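Side-chain contacts in glutathione S-transferase (Rhodospirillum rubrum F11, PDB 4O7H), which probably catalyses the conjugation of glutathione to electrophilic substrates, as a dimeric transferase with a thioredoxin-like N-terminal domain and an all-helical C-terminal domain: residues 14-17 / 18-22; 65-68 / 69-73; 109-112 / 113-117; 157-161 / 162-166. All blocks are in the same frame, centred on the assembly; numbering follows the deposited sequence.

Interaction 1 of 4, residues 14-17 / 18-22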
loop_
_atom_site.group_PDB
_atom_site.type_symbol
_atom_site.label_atom_id
_atom_site.label_comp_id
_atom_site.label_asym_id
_atom_site.label_seq_id
_atom_site.Cartn_x
_atom_site.Cartn_y
_atom_site.Cartn_z
ATOM N N ARG A 14 -1.991 -9.183 11.288
ATOM C CA ARG A 14 -3.191 -9.993 11.464
ATOM C C ARG A 14 -3.557 -10.667 10.172
ATOM O O ARG A 14 -3.874 -11.871 10.144
ATOM C CB ARG A 14 -4.346 -9.162 12.009
ATOM C CG ARG A 14 -4.215 -8.726 13.473
ATOM C CD ARG A 14 -5.496 -8.044 14.007
ATOM N NE ARG A 14 -5.321 -7.852 15.445
ATOM C CZ ARG A 14 -6.247 -8.050 16.374
ATOM N NH1 ARG A 14 -7.494 -8.317 16.056
ATOM N NH2 ARG A 14 -5.891 -7.973 17.652
ATOM N N LYS A 15 -3.563 -9.904 9.090
ATOM C CA LYS A 15 -3.893 -10.467 7.784
ATOM C C LYS A 15 -3.024 -11.645 7.398
ATOM O O LYS A 15 -3.503 -12.667 6.916
ATOM C CB LYS A 15 -3.886 -9.404 6.678
ATOM C CG LYS A 15 -3.758 -10.051 5.298
ATOM C CD LYS A 15 -4.161 -9.153 4.206
ATOM C CE LYS A 15 -3.279 -7.980 4.094
ATOM N NZ LYS A 15 -3.766 -7.222 2.916
ATOM N N VAL A 16 -1.711 -11.535 7.597
ATOM C CA VAL A 16 -0.825 -12.626 7.259
ATOM C C VAL A 16 -1.085 -13.871 8.133
ATOM O O VAL A 16 -1.105 -14.989 7.636
ATOM C CB VAL A 16 0.642 -12.168 7.293
ATOM C CG1 VAL A 16 1.581 -13.341 7.048
ATOM C CG2 VAL A 16 0.938 -11.126 6.193
ATOM N N ARG A 17 -1.365 -13.673 9.414
ATOM C CA ARG A 17 -1.688 -14.763 10.268
ATOM C C ARG A 17 -2.937 -15.512 9.751
ATOM O O ARG A 17 -2.964 -16.742 9.719
ATOM C CB ARG A 17 -1.973 -14.332 11.716
ATOM C CG ARG A 17 -0.771 -13.769 12.439
ATOM C CD ARG A 17 -1.112 -13.548 13.888
ATOM N NE ARG A 17 -1.095 -14.830 14.611
ATOM C CZ ARG A 17 -1.344 -14.915 15.923
ATOM N NH1 ARG A 17 -1.670 -13.830 16.607
ATOM N NH2 ARG A 17 -1.209 -16.080 16.555
ATOM N N VAL A 18 -3.974 -14.767 9.417
ATOM C CA VAL A 18 -5.192 -15.373 8.851
ATOM C C VAL A 18 -4.884 -16.096 7.549
ATOM O O VAL A 18 -5.350 -17.251 7.323
ATOM C CB VAL A 18 -6.324 -14.351 8.724
ATOM C CG1 VAL A 18 -7.537 -14.983 8.001
ATOM C CG2 VAL A 18 -6.693 -13.751 10.081
ATOM N N ALA A 19 -4.082 -15.477 6.684
ATOM C CA ALA A 19 -3.715 -16.085 5.393
ATOM C C ALA A 19 -2.943 -17.406 5.569
ATOM O O ALA A 19 -3.215 -18.392 4.903
ATOM C CB ALA A 19 -2.903 -15.092 4.571
ATOM N N LEU A 20 -1.961 -17.424 6.471
ATOM C CA LEU A 20 -1.181 -18.601 6.715
ATOM C C LEU A 20 -2.116 -19.764 7.137
ATOM O O LEU A 20 -1.987 -20.902 6.658
ATOM C CB LEU A 20 -0.169 -18.292 7.822
ATOM C CG LEU A 20 1.049 -17.476 7.351
ATOM C CD1 LEU A 20 1.779 -16.949 8.585
ATOM C CD2 LEU A 20 1.979 -18.283 6.456
ATOM N N ALA A 21 -3.047 -19.462 8.034
ATOM C CA ALA A 21 -4.008 -20.464 8.528
ATOM C C ALA A 21 -4.957 -20.939 7.401
ATOM O O ALA A 21 -5.262 -22.127 7.288
ATOM C CB ALA A 21 -4.781 -19.950 9.716
ATOM N N GLU A 22 -5.444 -20.011 6.583
ATOM C CA GLU A 22 -6.310 -20.358 5.454
ATOM C C GLU A 22 -5.574 -21.283 4.497
ATOM O O GLU A 22 -6.180 -22.218 3.945
ATOM C CB GLU A 22 -6.749 -19.110 4.710
ATOM C CG GLU A 22 -7.844 -18.321 5.430
ATOM C CD GLU A 22 -9.179 -19.012 5.501
ATOM O OE1 GLU A 22 -9.534 -19.703 4.509
ATOM O OE2 GLU A 22 -9.879 -18.867 6.535
#
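Val16 and Leu20, one turn apart on helix 11-22, make the apolar side-chain contact of this stretch: Val16 CG1 lies 3.9 Å from Leu20 CD1, and the two side chains pass each other at a slant. Val16 places CG1 anti to its own backbone N (chi1 175°), which sends that methyl along the helix to Leu20. The leucine in turn leans back over the turn before it, its CG only 3.3 Å from Val16 O. Branched aliphatic residues suit this buried face because they fill it without bringing in polar groups. Val18 covers another carbonyl in a similar way, with its CG2 3.4 Å from Arg14 O, and the small Ala19 keeps its methyl close to Lys15 O.

The backbone bonds are those of a regular alpha-helix. Val18 N donates to Arg14 O at 3.0 Å with an N-H...O angle of 170°, and Leu20 N donates to Val16 O at 2.8 Å; Ala19 and Ala21 repeat the pattern with Lys15 and Arg17.

Charged ends are satisfied beyond the stretch. Arg17 forms a salt bridge with Glu206, Arg14 bonds to Gly8 O, and Lys15 bonds to Thr165 as well as bridging to Asp99, so three long cationic side chains can start from a largely buried helix.

Helix 11-22 is the crossover of the beta-alpha-beta unit between strands 3-6 and 28-31, as in thioredoxin-like domains. Val16 packs on Leu4 of strand 3-6 and on helix 64-74, while Val18 and Ala19 face helix 161-175 of the C-terminal domain.

Interaction 2 of 4, residues 65-68 / 69-73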
loop_
_atom_site.group_PDB
_atom_site.type_symbol
_atom_site.label_atom_id
_atom_site.label_comp_id
_atom_site.label_asym_id
_atom_site.label_seq_id
_atom_site.Cartn_x
_atom_site.Cartn_y
_atom_site.Cartn_z
ATOM N N TRP A 65 1.902 -7.030 1.773
ATOM C CA TRP A 65 1.500 -7.334 0.437
ATOM C C TRP A 65 2.506 -8.277 -0.194
ATOM O O TRP A 65 2.146 -9.279 -0.835
ATOM C CB TRP A 65 1.334 -6.086 -0.425
ATOM C CG TRP A 65 0.170 -5.228 -0.125
ATOM C CD1 TRP A 65 -0.776 -5.371 0.857
ATOM C CD2 TRP A 65 -0.156 -3.972 -0.806
ATOM N NE1 TRP A 65 -1.682 -4.288 0.811
ATOM C CE2 TRP A 65 -1.306 -3.428 -0.172
ATOM C CE3 TRP A 65 0.450 -3.245 -1.864
ATOM C CZ2 TRP A 65 -1.905 -2.236 -0.611
ATOM C CZ3 TRP A 65 -0.128 -2.125 -2.284
ATOM C CH2 TRP A 65 -1.285 -1.592 -1.658
ATOM N N ALA A 66 3.811 -7.974 -0.039
ATOM C CA ALA A 66 4.820 -8.868 -0.562
ATOM C C ALA A 66 4.665 -10.287 -0.029
ATOM O O ALA A 66 4.784 -11.267 -0.765
ATOM C CB ALA A 66 6.205 -8.376 -0.206
ATOM N N ILE A 67 4.384 -10.409 1.270
ATOM C CA ILE A 67 4.159 -11.738 1.870
ATOM C C ILE A 67 2.933 -12.416 1.263
ATOM O O ILE A 67 2.992 -13.579 0.891
ATOM C CB ILE A 67 4.037 -11.678 3.413
ATOM C CG1 ILE A 67 5.383 -11.258 4.033
ATOM C CG2 ILE A 67 3.568 -13.007 3.940
ATOM C CD1 ILE A 67 5.238 -10.813 5.479
ATOM N N CYS A 68 1.830 -11.693 1.135
ATOM C CA CYS A 68 0.609 -12.262 0.552
ATOM C C CYS A 68 0.798 -12.720 -0.875
ATOM O O CYS A 68 0.362 -13.836 -1.251
ATOM C CB CYS A 68 -0.537 -11.286 0.697
ATOM S SG CYS A 68 -1.120 -11.131 2.417
ATOM N N GLU A 69 1.512 -11.939 -1.673
ATOM C CA GLU A 69 1.729 -12.337 -3.063
ATOM C C GLU A 69 2.695 -13.522 -3.111
ATOM O O GLU A 69 2.489 -14.451 -3.898
ATOM C CB GLU A 69 2.274 -11.183 -3.870
ATOM C CG GLU A 69 1.328 -10.009 -3.994
ATOM C CD GLU A 69 0.138 -10.307 -4.881
ATOM O OE1 GLU A 69 0.216 -11.192 -5.750
ATOM O OE2 GLU A 69 -0.869 -9.628 -4.665
ATOM N N TYR A 70 3.703 -13.526 -2.237
ATOM C CA TYR A 70 4.641 -14.636 -2.122
ATOM C C TYR A 70 3.873 -15.889 -1.733
ATOM O O TYR A 70 4.098 -16.975 -2.320
ATOM C CB TYR A 70 5.678 -14.318 -1.053
ATOM C CG TYR A 70 6.513 -15.503 -0.639
ATOM C CD1 TYR A 70 7.648 -15.870 -1.359
ATOM C CD2 TYR A 70 6.168 -16.244 0.482
ATOM C CE1 TYR A 70 8.439 -16.976 -0.958
ATOM C CE2 TYR A 70 6.955 -17.350 0.866
ATOM C CZ TYR A 70 8.048 -17.708 0.145
ATOM O OH TYR A 70 8.822 -18.831 0.533
ATOM N N LEU A 71 2.985 -15.806 -0.758
ATOM C CA LEU A 71 2.226 -17.018 -0.341
ATOM C C LEU A 71 1.414 -17.599 -1.498
ATOM O O LEU A 71 1.329 -18.834 -1.643
ATOM C CB LEU A 71 1.348 -16.787 0.879
ATOM C CG LEU A 71 2.047 -16.439 2.178
ATOM C CD1 LEU A 71 0.998 -16.099 3.221
ATOM C CD2 LEU A 71 3.008 -17.567 2.626
ATOM N N GLU A 72 0.836 -16.737 -2.333
ATOM C CA GLU A 72 0.012 -17.225 -3.428
ATOM C C GLU A 72 0.902 -17.856 -4.508
ATOM O O GLU A 72 0.478 -18.792 -5.208
ATOM C CB GLU A 72 -0.868 -16.087 -3.978
ATOM C CG GLU A 72 -1.903 -16.511 -5.013
ATOM C CD GLU A 72 -3.189 -17.071 -4.439
ATOM O OE1 GLU A 72 -3.322 -17.267 -3.203
ATOM O OE2 GLU A 72 -4.114 -17.302 -5.301
ATOM N N GLU A 73 2.124 -17.386 -4.644
ATOM C CA GLU A 73 3.075 -17.916 -5.643
ATOM C C GLU A 73 3.617 -19.264 -5.207
ATOM O O GLU A 73 3.759 -20.198 -6.037
ATOM C CB GLU A 73 4.231 -16.935 -5.872
ATOM C CG GLU A 73 3.816 -15.709 -6.667
ATOM C CD GLU A 73 4.862 -14.612 -6.701
ATOM O OE1 GLU A 73 6.032 -14.863 -6.356
ATOM O OE2 GLU A 73 4.471 -13.510 -7.141
#
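Ile67 and Leu71 lie side by side and point the same way, with Ile67 CG2 4.1 Å from Leu71 CD1. CG2 is the isoleucine branch that stands anti to the backbone N, and this directs it along helix 64-74 to the residue one turn on. Leu71 CG also rests 3.3 Å from Ile67 O, the carbonyl to which Leu71 N donates at 2.8 Å. On the neighbouring flank Tyr70 CB sits 3.2 Å from Ala66 O, and the tyrosine ring turns an edge to Ile67 O. With CG anti to the carbonyl carbon (chi1 -64°), Glu69 lays that atom 3.3 Å from Trp65 O, so even this acidic side chain gives its aliphatic part to the helix surface; the bend at chi2 turns the carboxylate aside.

These contacts belong to the helix that follows the antiparallel strand pair 52-54 and 60-62 in the thioredoxin-like fold. One flank of it covers the sheet, where Ile67, Tyr70 and Leu71 all meet Leu53; aliphatic and aromatic residues suit that side.

The polar groups are positioned by partners farther out. Tyr70 OH bonds to Glu55, while Glu69 forms a salt bridge with Arg92 of its own chain, and Glu72 reaches both Lys23 and the backbone N of Leu80, which anchors the loop beyond the helix. Trp65 NE1 donates to Asp99 of helix 85-119. The Trp65 ring stacks on Trp65 of the second subunit, where the broad indole gives a large apolar surface at the dimer interface. Farther along, Glu73 makes salt bridges to Arg88 and Arg92 of that other subunit.

Interaction 3 of 4, residues 109-112 / 113-117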
loop_
_atom_site.group_PDB
_atom_site.type_symbol
_atom_site.label_atom_id
_atom_site.label_comp_id
_atom_site.label_asym_id
_atom_site.label_seq_id
_atom_site.Cartn_x
_atom_site.Cartn_y
_atom_site.Cartn_z
ATOM N N PRO A 109 -6.134 6.315 12.980
ATOM C CA PRO A 109 -6.461 7.126 14.157
ATOM C C PRO A 109 -6.976 6.311 15.352
ATOM O O PRO A 109 -6.580 6.548 16.485
ATOM C CB PRO A 109 -7.514 8.062 13.649
ATOM C CG PRO A 109 -8.081 7.456 12.410
ATOM C CD PRO A 109 -6.897 6.750 11.813
ATOM N N LEU A 110 -7.822 5.321 15.132
ATOM C CA LEU A 110 -8.408 4.637 16.309
ATOM C C LEU A 110 -7.403 3.745 17.000
ATOM O O LEU A 110 -7.354 3.658 18.211
ATOM C CB LEU A 110 -9.674 3.905 15.921
ATOM C CG LEU A 110 -10.856 4.796 15.526
ATOM C CD1 LEU A 110 -12.027 4.041 14.955
ATOM C CD2 LEU A 110 -11.385 5.645 16.705
ATOM N N VAL A 111 -6.615 3.005 16.229
ATOM C CA VAL A 111 -5.618 2.150 16.828
ATOM C C VAL A 111 -4.552 2.965 17.589
ATOM O O VAL A 111 -4.162 2.607 18.699
ATOM C CB VAL A 111 -4.946 1.198 15.795
ATOM C CG1 VAL A 111 -3.757 0.478 16.380
ATOM C CG2 VAL A 111 -5.969 0.234 15.296
ATOM N N ARG A 112 -4.122 4.063 16.985
ATOM C CA ARG A 112 -3.061 4.854 17.575
ATOM C C ARG A 112 -3.604 5.415 18.909
ATOM O O ARG A 112 -2.982 5.256 19.956
ATOM C CB ARG A 112 -2.620 6.000 16.658
ATOM C CG ARG A 112 -1.426 6.778 17.218
ATOM C CD ARG A 112 -1.113 8.009 16.378
ATOM N NE ARG A 112 -2.278 8.848 16.205
ATOM C CZ ARG A 112 -2.885 9.084 15.054
ATOM N NH1 ARG A 112 -2.432 8.532 13.914
ATOM N NH2 ARG A 112 -3.971 9.850 15.053
ATOM N N GLU A 113 -4.758 6.056 18.819
ATOM C CA GLU A 113 -5.285 6.840 19.934
ATOM C C GLU A 113 -5.823 5.980 21.057
ATOM O O GLU A 113 -5.638 6.303 22.244
ATOM C CB GLU A 113 -6.347 7.820 19.452
ATOM C CG GLU A 113 -5.855 8.836 18.421
ATOM C CD GLU A 113 -4.655 9.627 18.895
ATOM O OE1 GLU A 113 -4.592 9.974 20.108
ATOM O OE2 GLU A 113 -3.761 9.909 18.072
ATOM N N LYS A 114 -6.464 4.872 20.720
ATOM C CA LYS A 114 -7.108 4.048 21.748
ATOM C C LYS A 114 -6.369 2.808 22.171
ATOM O O LYS A 114 -6.624 2.270 23.260
ATOM C CB LYS A 114 -8.507 3.671 21.286
ATOM C CG LYS A 114 -9.345 4.923 21.145
ATOM C CD LYS A 114 -10.777 4.613 20.877
ATOM C CE LYS A 114 -11.438 4.020 22.097
ATOM N NZ LYS A 114 -12.901 3.957 21.848
ATOM N N LEU A 115 -5.462 2.310 21.325
ATOM C CA LEU A 115 -4.785 1.106 21.636
ATOM C C LEU A 115 -3.302 1.341 21.866
ATOM O O LEU A 115 -2.786 1.007 22.946
ATOM C CB LEU A 115 -5.019 0.068 20.540
ATOM C CG LEU A 115 -6.483 -0.266 20.320
ATOM C CD1 LEU A 115 -6.628 -1.340 19.252
ATOM C CD2 LEU A 115 -7.140 -0.712 21.632
ATOM N N LEU A 116 -2.602 1.883 20.876
ATOM C CA LEU A 116 -1.166 2.037 20.995
ATOM C C LEU A 116 -0.829 2.971 22.159
ATOM O O LEU A 116 0.069 2.680 22.922
ATOM C CB LEU A 116 -0.519 2.559 19.695
ATOM C CG LEU A 116 1.011 2.697 19.850
ATOM C CD1 LEU A 116 1.686 1.362 20.146
ATOM C CD2 LEU A 116 1.639 3.363 18.635
ATOM N N LYS A 117 -1.575 4.057 22.306
ATOM C CA LYS A 117 -1.204 5.028 23.338
ATOM C C LYS A 117 -1.288 4.440 24.711
ATOM O O LYS A 117 -0.507 4.812 25.592
ATOM C CB LYS A 117 -2.041 6.284 23.258
ATOM C CG LYS A 117 -1.490 7.244 22.225
ATOM C CD LYS A 117 -1.883 8.680 22.501
ATOM C CE LYS A 117 -2.174 9.385 21.196
ATOM N NZ LYS A 117 -2.295 10.863 21.286
#
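Between Val111 and Leu116 the helix widens into a pi-type turn, in which Val111 O accepts from Leu115 N at 2.9 Å, reaching it from above the carbonyl plane, and from Leu116 N at 2.8 Å in a much straighter line, after which the register shifts by one residue and Lys117 N donates to Arg112 O at 3.0 Å.

Arg112 and Glu113 are sequence neighbours whose side chains run side by side in the same direction. Glu113 OE2 lies at the edge of the guanidinium, in its plane, 2.6 Å from Arg112 NE in a salt bridge; a weak bond from Arg112 NH2 is added. The acceptor is met on its anti side, and the planes of the two groups are 64° apart. Chi1 of Glu113 (-60°) swings CG back to 3.1 Å from Pro109 O, and the bend at chi2 then turns the carboxylate toward Arg112. This pair lies near the end of the long helix 85-119, which runs through the helical domain of the glutathione transferase fold. A long, flexible arginine and an acidic neighbour suit this partly buried flank, where opposite charges can pair while Arg112 NH2 still bonds to Gln129 of helix 127-150. On another flank the apolar Leu110, Val111 and Leu115 pack on helix 161-175, and the long chain of Lys114 carries its amine to Asp178.

Interaction 4 of 4, residues 157-161 / 162-166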
loop_
_atom_site.group_PDB
_atom_site.type_symbol
_atom_site.label_atom_id
_atom_site.label_comp_id
_atom_site.label_asym_id
_atom_site.label_seq_id
_atom_site.Cartn_x
_atom_site.Cartn_y
_atom_site.Cartn_z
ATOM N N ASP A 157 -17.063 -14.783 -5.688
ATOM C CA ASP A 157 -17.613 -16.081 -5.336
ATOM C C ASP A 157 -16.846 -16.862 -4.269
ATOM O O ASP A 157 -17.359 -17.827 -3.704
ATOM C CB ASP A 157 -17.705 -16.947 -6.608
ATOM N N MET A 158 -15.644 -16.414 -3.932
ATOM C CA MET A 158 -14.818 -17.158 -2.988
ATOM C C MET A 158 -14.208 -16.167 -2.005
ATOM O O MET A 158 -14.069 -15.020 -2.347
ATOM C CB MET A 158 -13.700 -17.891 -3.709
ATOM C CG MET A 158 -12.895 -17.068 -4.662
ATOM S SD MET A 158 -11.600 -18.008 -5.517
ATOM C CE MET A 158 -10.304 -17.884 -4.301
ATOM N N LEU A 159 -13.902 -16.647 -0.812
ATOM C CA LEU A 159 -13.206 -15.846 0.164
ATOM C C LEU A 159 -11.795 -15.536 -0.383
ATOM O O LEU A 159 -11.108 -16.414 -0.931
ATOM C CB LEU A 159 -13.148 -16.562 1.507
ATOM C CG LEU A 159 -12.462 -15.731 2.590
ATOM C CD1 LEU A 159 -13.210 -15.743 3.921
ATOM C CD2 LEU A 159 -11.036 -16.150 2.720
ATOM N N THR A 160 -11.354 -14.269 -0.206
ATOM C CA THR A 160 -10.061 -13.829 -0.743
ATOM C C THR A 160 -9.380 -12.914 0.253
ATOM O O THR A 160 -9.909 -12.622 1.339
ATOM C CB THR A 160 -10.207 -13.041 -2.043
ATOM O OG1 THR A 160 -10.944 -11.832 -1.799
ATOM C CG2 THR A 160 -10.890 -13.899 -3.078
ATOM N N TYR A 161 -8.209 -12.446 -0.156
ATOM C CA TYR A 161 -7.470 -11.463 0.630
ATOM C C TYR A 161 -8.362 -10.229 0.870
ATOM O O TYR A 161 -8.154 -9.472 1.804
ATOM C CB TYR A 161 -6.203 -11.036 -0.088
ATOM C CG TYR A 161 -5.088 -12.031 0.022
ATOM C CD1 TYR A 161 -4.641 -12.437 1.264
ATOM C CD2 TYR A 161 -4.457 -12.531 -1.077
ATOM C CE1 TYR A 161 -3.604 -13.312 1.370
ATOM C CE2 TYR A 161 -3.405 -13.401 -0.959
ATOM C CZ TYR A 161 -3.020 -13.822 0.268
ATOM O OH TYR A 161 -1.978 -14.701 0.359
ATOM N N ALA A 162 -9.351 -9.962 0.031
ATOM C CA ALA A 162 -10.221 -8.822 0.317
ATOM C C ALA A 162 -10.960 -8.960 1.604
ATOM O O ALA A 162 -11.022 -8.011 2.442
ATOM C CB ALA A 162 -11.208 -8.623 -0.830
ATOM N N ASP A 163 -11.603 -10.108 1.796
ATOM C CA ASP A 163 -12.321 -10.363 3.047
ATOM C C ASP A 163 -11.362 -10.376 4.239
ATOM O O ASP A 163 -11.644 -9.801 5.304
ATOM C CB ASP A 163 -13.003 -11.729 2.994
ATOM C CG ASP A 163 -13.927 -11.871 1.820
ATOM O OD1 ASP A 163 -15.121 -11.484 1.956
ATOM O OD2 ASP A 163 -13.446 -12.373 0.758
ATOM N N ILE A 164 -10.186 -10.978 4.032
ATOM C CA ILE A 164 -9.238 -11.089 5.143
ATOM C C ILE A 164 -8.770 -9.696 5.584
ATOM O O ILE A 164 -8.760 -9.360 6.769
ATOM C CB ILE A 164 -8.069 -11.948 4.771
ATOM C CG1 ILE A 164 -8.531 -13.412 4.553
ATOM C CG2 ILE A 164 -7.049 -11.966 5.890
ATOM C CD1 ILE A 164 -7.458 -14.239 3.920
ATOM N N THR A 165 -8.415 -8.866 4.614
ATOM C CA THR A 165 -7.907 -7.521 4.887
ATOM C C THR A 165 -8.983 -6.680 5.619
ATOM O O THR A 165 -8.721 -6.114 6.676
ATOM C CB THR A 165 -7.446 -6.834 3.584
ATOM O OG1 THR A 165 -6.472 -7.673 2.914
ATOM C CG2 THR A 165 -6.835 -5.462 3.903
ATOM N N ALA A 166 -10.188 -6.643 5.055
ATOM C CA ALA A 166 -11.270 -5.865 5.633
ATOM C C ALA A 166 -11.595 -6.345 7.083
ATOM O O ALA A 166 -11.735 -5.516 8.022
ATOM C CB ALA A 166 -12.528 -5.955 4.764
HETATM O O HOH W 1 -13.714 -12.252 -1.814
#
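Leu159 CG lies 3.9 Å from Asp163 OD2, the two side chains crossing at an oblique angle, while those of Leu159 and Ile164 cross at about a right angle, Leu159 CD2 4.1 Å from Ile164 CG1. Thr160, next in the chain, is the N-cap of helix 161-175. Its OG1, set between the backbone N and the carbonyl carbon (chi1 63°), accepts from Ala162 N at 3.1 Å. In return, Asp163 OD2 accepts from Thr160 N at 3.0 Å, completing a capping box. A hydroxyl suits the cap because N-H groups at a helix start lack a carbonyl one turn earlier; the carboxylate binds the N-cap's own N-H. One water joins the box, donating to Met158 O and Asp163 OD2 and accepting from Thr160 OG1. The other carboxylate oxygen, Asp163 OD1, is held by Leu154 N and Trp190.

Inside the first turn, Tyr161 O accepts twice from Thr165, from OG1 at 2.7 Å and from N, on opposite faces of its plane. Tyr161 and Ile164 rest on helix 11-22, Tyr161 reaches on to helix 64-74, and Thr160 and Thr165 touch helix 85-119, so this helix start sits where the two domains meet.

Interactions 1, 2 and 4 form one buried cluster. The helix of 14-22 packs against that of 65-73, with Val16 CG1 3.7 Å from Ile67 CG2, and interaction 4 closes on both from the C-terminal domain: Ala19 CB lies 3.7 Å from Tyr161 CE1, and Tyr161 OH probably bonds to Cys68 O. Interaction 3 stands apart, on the opposite side of the chain's centre and about 23 Å from interaction 1 between centres. Partly buried, it carries the salt bridge of Arg112 with Glu113 and a widened helical turn. Interactions 1 and 2 share an aliphatic pair one turn apart, whereas interaction 4 is a polar cap; interaction 2 alone touches the second subunit.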